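Local coordinates for penicillin-binding protein 2B (PDB 2WAE) that probably cross-links the peptide stems of neighbouring glycan strands in peripheral cell-wall peptidoglycan, and binds penicillin, at residues E341-V346 with V647-P652; V414-A419 with N463-T468. All blocks are in the same frame, centred on the assembly; numbering follows the deposited sequence.

Interaction 1 (E341-V346 with V647-P652)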
ATOM      1  N   GLU A 341      -6.934   5.481  19.044  1.00 15.79           N
ATOM      2  CA  GLU A 341      -6.265   4.381  18.366  1.00 16.71           C
ATOM      3  C   GLU A 341      -4.910   4.848  17.823  1.00 14.98           C
ATOM      4  O   GLU A 341      -4.023   4.041  17.598  1.00 13.01           O
ATOM      5  CB  GLU A 341      -7.133   3.906  17.191  1.00 18.08           C
ATOM      6  CG  GLU A 341      -8.539   3.489  17.564  1.00 25.42           C
ATOM      7  CD  GLU A 341      -9.518   4.660  17.667  1.00 34.13           C
ATOM      8  OE1 GLU A 341     -10.161   4.801  18.733  1.00 35.34           O
ATOM      9  OE2 GLU A 341      -9.659   5.428  16.689  1.00 32.36           O
ATOM     10  N   GLY A 342      -4.761   6.147  17.589  1.00 12.59           N
ATOM     11  CA  GLY A 342      -3.512   6.677  17.080  1.00 10.49           C
ATOM     12  C   GLY A 342      -3.690   8.060  16.479  1.00 13.02           C
ATOM     13  O   GLY A 342      -4.658   8.772  16.779  1.00 10.23           O
ATOM     14  N   VAL A 343      -2.724   8.437  15.646  1.00 11.77           N
ATOM     15  CA  VAL A 343      -2.760   9.694  14.941  1.00 12.79           C
ATOM     16  C   VAL A 343      -2.043   9.447  13.614  1.00 14.05           C
ATOM     17  O   VAL A 343      -1.015   8.757  13.566  1.00 12.42           O
ATOM     18  CB  VAL A 343      -2.157  10.853  15.770  1.00 13.23           C
ATOM     19  CG1 VAL A 343      -0.682  10.630  16.027  1.00 14.14           C
ATOM     20  CG2 VAL A 343      -2.340  12.161  15.047  1.00 15.83           C
ATOM     21  N   TYR A 344      -2.640   9.972  12.546  1.00 12.50           N
ATOM     22  CA  TYR A 344      -2.182   9.752  11.191  1.00 12.69           C
ATOM     23  C   TYR A 344      -2.148  11.060  10.444  1.00 14.48           C
ATOM     24  O   TYR A 344      -2.970  11.952  10.654  1.00 18.38           O
ATOM     25  CB  TYR A 344      -3.093   8.769  10.474  1.00 11.90           C
ATOM     26  CG  TYR A 344      -3.066   7.419  11.154  1.00 16.37           C
ATOM     27  CD1 TYR A 344      -2.189   6.424  10.730  1.00  6.40           C
ATOM     28  CD2 TYR A 344      -3.889   7.158  12.255  1.00 12.02           C
ATOM     29  CE1 TYR A 344      -2.154   5.204  11.377  1.00  6.83           C
ATOM     30  CE2 TYR A 344      -3.838   5.937  12.911  1.00 14.52           C
ATOM     31  CZ  TYR A 344      -2.971   4.966  12.464  1.00 12.68           C
ATOM     32  OH  TYR A 344      -2.919   3.745  13.100  1.00 22.80           O
ATOM     33  N   ALA A 345      -1.190  11.169   9.546  1.00 14.56           N
ATOM     34  CA  ALA A 345      -1.026  12.390   8.799  1.00 15.50           C
ATOM     35  C   ALA A 345      -0.537  12.040   7.407  1.00 17.19           C
ATOM     36  O   ALA A 345       0.380  11.224   7.211  1.00 18.39           O
ATOM     37  CB  ALA A 345      -0.031  13.284   9.510  1.00 17.19           C
ATOM     38  N   VAL A 346      -1.188  12.646   6.428  1.00 17.07           N
ATOM     39  CA  VAL A 346      -0.752  12.492   5.056  1.00 17.35           C
ATOM     40  C   VAL A 346      -0.566  13.867   4.439  1.00 17.83           C
ATOM     41  O   VAL A 346      -1.447  14.714   4.533  1.00 19.76           O
ATOM     42  CB  VAL A 346      -1.769  11.722   4.239  1.00 16.90           C
ATOM     43  CG1 VAL A 346      -1.300  11.645   2.793  1.00 16.01           C
ATOM     44  CG2 VAL A 346      -1.963  10.338   4.826  1.00 17.50           C
ATOM     45  N   VAL A 647      -2.445  18.851   3.511  1.00 16.00           N
ATOM     46  CA  VAL A 647      -2.239  17.884   4.564  1.00 16.93           C
ATOM     47  C   VAL A 647      -3.564  17.501   5.208  1.00 17.69           C
ATOM     48  O   VAL A 647      -4.498  18.312   5.288  1.00 16.92           O
ATOM     49  CB  VAL A 647      -1.280  18.444   5.620  1.00 17.39           C
ATOM     50  CG1 VAL A 647      -1.848  19.710   6.183  1.00 24.19           C
ATOM     51  CG2 VAL A 647      -1.061  17.457   6.741  1.00 19.76           C
ATOM     52  N   ALA A 648      -3.628  16.251   5.655  1.00 15.54           N
ATOM     53  CA  ALA A 648      -4.751  15.788   6.437  1.00 16.47           C
ATOM     54  C   ALA A 648      -4.243  15.113   7.698  1.00 17.05           C
ATOM     55  O   ALA A 648      -3.364  14.269   7.636  1.00 19.17           O
ATOM     56  CB  ALA A 648      -5.579  14.847   5.638  1.00 14.69           C
ATOM     57  N   VAL A 649      -4.780  15.525   8.842  1.00 18.05           N
ATOM     58  CA  VAL A 649      -4.400  14.975  10.127  1.00 17.72           C
ATOM     59  C   VAL A 649      -5.604  14.291  10.728  1.00 18.03           C
ATOM     60  O   VAL A 649      -6.657  14.912  10.860  1.00 18.82           O
ATOM     61  CB  VAL A 649      -3.995  16.057  11.127  1.00 17.72           C
ATOM     62  CG1 VAL A 649      -3.527  15.396  12.433  1.00 17.36           C
ATOM     63  CG2 VAL A 649      -2.906  16.933  10.532  1.00 15.68           C
ATOM     64  N   VAL A 650      -5.431  13.025  11.094  1.00 16.04           N
ATOM     65  CA  VAL A 650      -6.494  12.236  11.670  1.00 15.29           C
ATOM     66  C   VAL A 650      -6.156  11.812  13.106  1.00 16.44           C
ATOM     67  O   VAL A 650      -5.186  11.100  13.362  1.00 15.56           O
ATOM     68  CB  VAL A 650      -6.746  11.019  10.788  1.00 18.60           C
ATOM     69  CG1 VAL A 650      -7.581   9.975  11.504  1.00 19.21           C
ATOM     70  CG2 VAL A 650      -7.378  11.455   9.486  1.00 15.00           C
ATOM     71  N   PHE A 651      -6.962  12.275  14.054  1.00 15.37           N
ATOM     72  CA  PHE A 651      -6.709  12.018  15.450  1.00 14.77           C
ATOM     73  C   PHE A 651      -8.030  11.629  16.107  1.00 16.46           C
ATOM     74  O   PHE A 651      -8.722  12.452  16.716  1.00 17.51           O
ATOM     75  CB  PHE A 651      -6.119  13.259  16.109  1.00 15.43           C
ATOM     76  CG  PHE A 651      -5.394  12.961  17.396  1.00 16.19           C
ATOM     77  CD1 PHE A 651      -5.800  11.913  18.213  1.00 14.08           C
ATOM     78  CD2 PHE A 651      -4.303  13.723  17.780  1.00 16.19           C
ATOM     79  CE1 PHE A 651      -5.122  11.637  19.392  1.00 19.69           C
ATOM     80  CE2 PHE A 651      -3.619  13.461  18.944  1.00 13.05           C
ATOM     81  CZ  PHE A 651      -4.025  12.418  19.759  1.00 21.92           C
ATOM     82  N   PRO A 652      -8.401  10.354  15.955  1.00 16.13           N
ATOM     83  CA  PRO A 652      -9.678   9.829  16.385  1.00 14.91           C
ATOM     84  C   PRO A 652      -9.826   9.725  17.899  1.00 17.81           C
ATOM     85  O   PRO A 652      -8.854   9.442  18.617  1.00 17.03           O
ATOM     86  CB  PRO A 652      -9.674   8.432  15.790  1.00 13.31           C
ATOM     87  CG  PRO A 652      -8.256   8.070  15.737  1.00 15.38           C
ATOM     88  CD  PRO A 652      -7.559   9.318  15.337  1.00 13.51           C
TER

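Interaction 2 (V414-A419 with N463-T468)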
ATOM      1  N   VAL A 414     -34.825  20.228  13.974  1.00 14.89           N
ATOM      2  CA  VAL A 414     -35.735  19.368  14.721  1.00 14.83           C
ATOM      3  C   VAL A 414     -36.626  18.533  13.795  1.00 14.41           C
ATOM      4  O   VAL A 414     -37.578  19.056  13.219  1.00 14.26           O
ATOM      5  CB  VAL A 414     -36.669  20.217  15.636  1.00 15.85           C
ATOM      6  CG1 VAL A 414     -37.621  19.336  16.426  1.00 10.07           C
ATOM      7  CG2 VAL A 414     -35.860  21.105  16.568  1.00 18.78           C
ATOM      8  N   PHE A 415     -36.326  17.244  13.664  1.00 15.06           N
ATOM      9  CA  PHE A 415     -37.164  16.290  12.929  1.00 14.89           C
ATOM     10  C   PHE A 415     -38.062  15.581  13.937  1.00 15.95           C
ATOM     11  O   PHE A 415     -37.683  15.390  15.087  1.00 17.40           O
ATOM     12  CB  PHE A 415     -36.313  15.220  12.238  1.00 13.88           C
ATOM     13  CG  PHE A 415     -35.348  15.768  11.226  1.00 14.96           C
ATOM     14  CD1 PHE A 415     -35.811  16.463  10.118  1.00 15.28           C
ATOM     15  CD2 PHE A 415     -33.991  15.591  11.374  1.00 14.41           C
ATOM     16  CE1 PHE A 415     -34.954  16.973   9.176  1.00  9.87           C
ATOM     17  CE2 PHE A 415     -33.112  16.110  10.425  1.00 19.33           C
ATOM     18  CZ  PHE A 415     -33.595  16.810   9.334  1.00 17.69           C
ATOM     19  N   GLN A 416     -39.244  15.168  13.508  1.00 17.13           N
ATOM     20  CA  GLN A 416     -40.141  14.440  14.383  1.00 20.27           C
ATOM     21  C   GLN A 416     -39.597  13.073  14.799  1.00 22.31           C
ATOM     22  O   GLN A 416     -39.066  12.329  13.981  1.00 22.91           O
ATOM     23  CB  GLN A 416     -41.483  14.280  13.698  1.00 18.82           C
ATOM     24  CG  GLN A 416     -42.526  13.814  14.650  1.00 24.21           C
ATOM     25  CD  GLN A 416     -43.001  14.912  15.572  1.00 23.89           C
ATOM     26  OE1 GLN A 416     -43.006  16.090  15.208  1.00 18.95           O
ATOM     27  NE2 GLN A 416     -43.424  14.525  16.771  1.00 21.76           N
ATOM     28  N   GLY A 417     -39.735  12.744  16.078  1.00 26.24           N
ATOM     29  CA  GLY A 417     -39.251  11.470  16.604  1.00 29.22           C
ATOM     30  C   GLY A 417     -37.736  11.362  16.638  1.00 31.96           C
ATOM     31  O   GLY A 417     -37.177  10.300  16.360  1.00 34.04           O
ATOM     32  N   SER A 418     -37.057  12.457  16.965  1.00 32.87           N
ATOM     33  CA  SER A 418     -35.606  12.424  17.126  1.00 34.57           C
ATOM     34  C   SER A 418     -35.016  13.693  17.747  1.00 34.53           C
ATOM     35  O   SER A 418     -35.578  14.775  17.621  1.00 35.11           O
ATOM     36  CB  SER A 418     -34.902  12.074  15.808  1.00 34.86           C
ATOM     37  OG  SER A 418     -35.462  12.782  14.717  1.00 37.38           O
ATOM     38  N   ALA A 419     -33.876  13.549  18.416  1.00 34.79           N
ATOM     39  CA  ALA A 419     -33.225  14.663  19.104  1.00 33.30           C
ATOM     40  C   ALA A 419     -32.783  15.793  18.168  1.00 32.15           C
ATOM     41  O   ALA A 419     -32.224  15.545  17.100  1.00 30.09           O
ATOM     42  CB  ALA A 419     -32.041  14.158  19.927  1.00 32.64           C
ATOM     43  N   ASN A 463     -40.056  20.598  13.132  1.00 15.63           N
ATOM     44  CA  ASN A 463     -41.007  19.572  13.564  1.00 15.80           C
ATOM     45  C   ASN A 463     -41.608  18.740  12.427  1.00 16.34           C
ATOM     46  O   ASN A 463     -42.621  18.062  12.585  1.00 17.21           O
ATOM     47  CB  ASN A 463     -42.131  20.193  14.402  1.00 16.45           C
ATOM     48  CG  ASN A 463     -41.619  21.146  15.465  1.00 14.60           C
ATOM     49  OD1 ASN A 463     -40.553  20.941  16.050  1.00 11.71           O
ATOM     50  ND2 ASN A 463     -42.390  22.189  15.726  1.00  6.43           N
ATOM     51  N   MET A 464     -40.983  18.793  11.262  1.00 18.33           N
ATOM     52  CA  MET A 464     -41.527  18.117  10.096  1.00 19.27           C
ATOM     53  C   MET A 464     -41.468  16.593  10.259  1.00 20.32           C
ATOM     54  O   MET A 464     -40.529  16.049  10.854  1.00 18.44           O
ATOM     55  CB  MET A 464     -40.762  18.559   8.843  1.00 18.76           C
ATOM     56  CG  MET A 464     -39.271  18.285   8.909  1.00 18.41           C
ATOM     57  SD  MET A 464     -38.328  18.951   7.522  1.00 25.13           S
ATOM     58  CE  MET A 464     -39.170  18.208   6.122  1.00 18.91           C
ATOM     59  N   PHE A 465     -42.499  15.916   9.762  1.00 20.85           N
ATOM     60  CA  PHE A 465     -42.416  14.474   9.546  1.00 21.35           C
ATOM     61  C   PHE A 465     -41.711  14.309   8.194  1.00 21.45           C
ATOM     62  O   PHE A 465     -42.129  14.882   7.188  1.00 21.10           O
ATOM     63  CB  PHE A 465     -43.812  13.849   9.492  1.00 18.90           C
ATOM     64  CG  PHE A 465     -44.470  13.678  10.832  1.00 19.30           C
ATOM     65  CD1 PHE A 465     -44.223  12.547  11.599  1.00 18.82           C
ATOM     66  CD2 PHE A 465     -45.377  14.619  11.310  1.00 18.60           C
ATOM     67  CE1 PHE A 465     -44.851  12.368  12.832  1.00 17.76           C
ATOM     68  CE2 PHE A 465     -46.005  14.452  12.546  1.00 15.57           C
ATOM     69  CZ  PHE A 465     -45.740  13.325  13.308  1.00 15.40           C
ATOM     70  N   VAL A 466     -40.633  13.540   8.166  1.00 23.04           N
ATOM     71  CA  VAL A 466     -39.896  13.353   6.920  1.00 26.94           C
ATOM     72  C   VAL A 466     -40.378  12.122   6.152  1.00 28.15           C
ATOM     73  O   VAL A 466     -40.549  11.040   6.715  1.00 29.21           O
ATOM     74  CB  VAL A 466     -38.372  13.257   7.168  1.00 27.03           C
ATOM     75  CG1 VAL A 466     -37.617  13.270   5.841  1.00 30.81           C
ATOM     76  CG2 VAL A 466     -37.907  14.418   8.017  1.00 24.82           C
ATOM     77  N   GLY A 467     -40.622  12.291   4.860  1.00 29.84           N
ATOM     78  CA  GLY A 467     -40.944  11.140   4.026  1.00 29.32           C
ATOM     79  C   GLY A 467     -39.616  10.632   3.517  1.00 28.93           C
ATOM     80  O   GLY A 467     -38.749  11.424   3.152  1.00 28.25           O
ATOM     81  N   THR A 468     -39.446   9.316   3.496  1.00 28.93           N
ATOM     82  CA  THR A 468     -38.157   8.756   3.112  1.00 27.85           C
ATOM     83  C   THR A 468     -38.223   8.050   1.763  1.00 27.83           C
ATOM     84  O   THR A 468     -37.366   7.231   1.432  1.00 27.39           O
ATOM     85  CB  THR A 468     -37.626   7.817   4.193  1.00 27.03           C
ATOM     86  OG1 THR A 468     -38.562   6.751   4.388  1.00 27.04           O
ATOM     87  CG2 THR A 468     -37.477   8.577   5.497  1.00 26.22           C
TER

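Interaction 1 (E341-V346 with V647-P652)
Tyr344 and Val650 and, two residues further on, Val346 and Ala648 are the hydrogen-bonded pairs that join two antiparallel central strands of the transpeptidase sheet, whose axes run 173° apart; Ala345 and Val649 form the non-hydrogen-bonded pair between them. Tyr344 N donates a hydrogen bond to Val650 O at 2.9 Å, and Val650 N donates one to Tyr344 O at 2.7 Å, almost straight. Val346 N to Ala648 O (3.0 Å) and Ala648 N to Val346 O (2.9 Å) repeat the exchange. Each of the four carbonyl oxygens is also met by a CA-H, as by Val343 CA at Val650 O and Ala345 CA at Ala648 O.

Beyond the Tyr344-Val650 pair, Val343 and Phe651 make an apolar contact. The CB of Val343 sits over one face of the Phe651 ring, offset toward its rim and 4.2 Å from the centroid. With CG2 of Val343 anti to the backbone N (CG1 at chi1 64°), that methyl reaches Phe651 CD2 at 3.7 Å.

Polar atoms surround Pro652 instead. Its CD lies 3.3 Å from Gly342 O, and Glu341 OE2 comes to 3.1 Å from CB and CG of Pro652, while Glu341 OE1 is hydrogen-bonded to His653 ND1.

The sheet continues through backbone bonds from Val343 and Ala345 to strand 355-363, and from Val647 and Val649 to strand 634-638. On one face, Val343, Ala345, Val647 and Val649 pack against helices 314-333 and 661-676. The opposite face, with Tyr344, Val346 and Val650, meets helix 525-536, leaving the sheet between helices as in the penicillin-recognising fold.

Interaction 2 (V414-A419 with N463-T468)
A type II beta turn, Phe415 to Ser418, belongs to a surface loop of the transpeptidase domain; Val414 and the first two residues of the turn dock against 463-468, part of the loop that leads to helix 471-485. Two backbone bonds hold the loops together: Asn463 N donates to Val414 O at 2.9 Å, bent to 144° at the hydrogen, and Gln416 N donates to Met464 O at 3.1 Å, rather straighter at 164°. In both, the donor is tilted from the carbonyl plane.

Side chains alternate about this seam. Gln416 extends CG anti to its own N (chi1 -167°), which carries that methylene over one face of the Phe465 ring, 3.7 Å from the centroid, in a CH-pi contact between two solvent-exposed residues, offset from the ring centre. The Phe415 ring goes the other way, inward. Its CD1 touches Val466 CG2 at 3.6 Å, while Met464 lies alongside with CG near the ring edge and SD 5.4 Å from the centroid, an edge-on Met-aromatic contact. Next to the first backbone bond, Val414 CG1 runs beside the Asn463 amide, 3.4 Å from OD1.

Phe415 is the buried member of this otherwise largely surface contact. Its ring reaches Val449 and Leu453 of helix 445-455 and meets Phe509, at the start of helix 509-516, edge-to-face. Met464 also rests on Leu453, and Val466 on Phe509, so both loops are seated on the same two helices.

Interactions 1 and 2 both lie in the transpeptidase domain, with centres about 35 Å apart and nearest atoms about 23 Å apart, so they do not touch. Along the chain, 341-346 comes first, both loops of interaction 2 follow, and 647-652 comes last. Interaction 1 thus brings an early and a late strand of the domain side by side in its central sheet, while interaction 2 ties two loops from the intervening sequence, one before strand 432-434, the other before helix 471-485, at the periphery. Ser386, probably the acylated nucleophile, falls in sequence between 341-346 and 414-419. Interaction 1 is a buried pairing within the central sheet, and interaction 2 a mostly surface contact between loops.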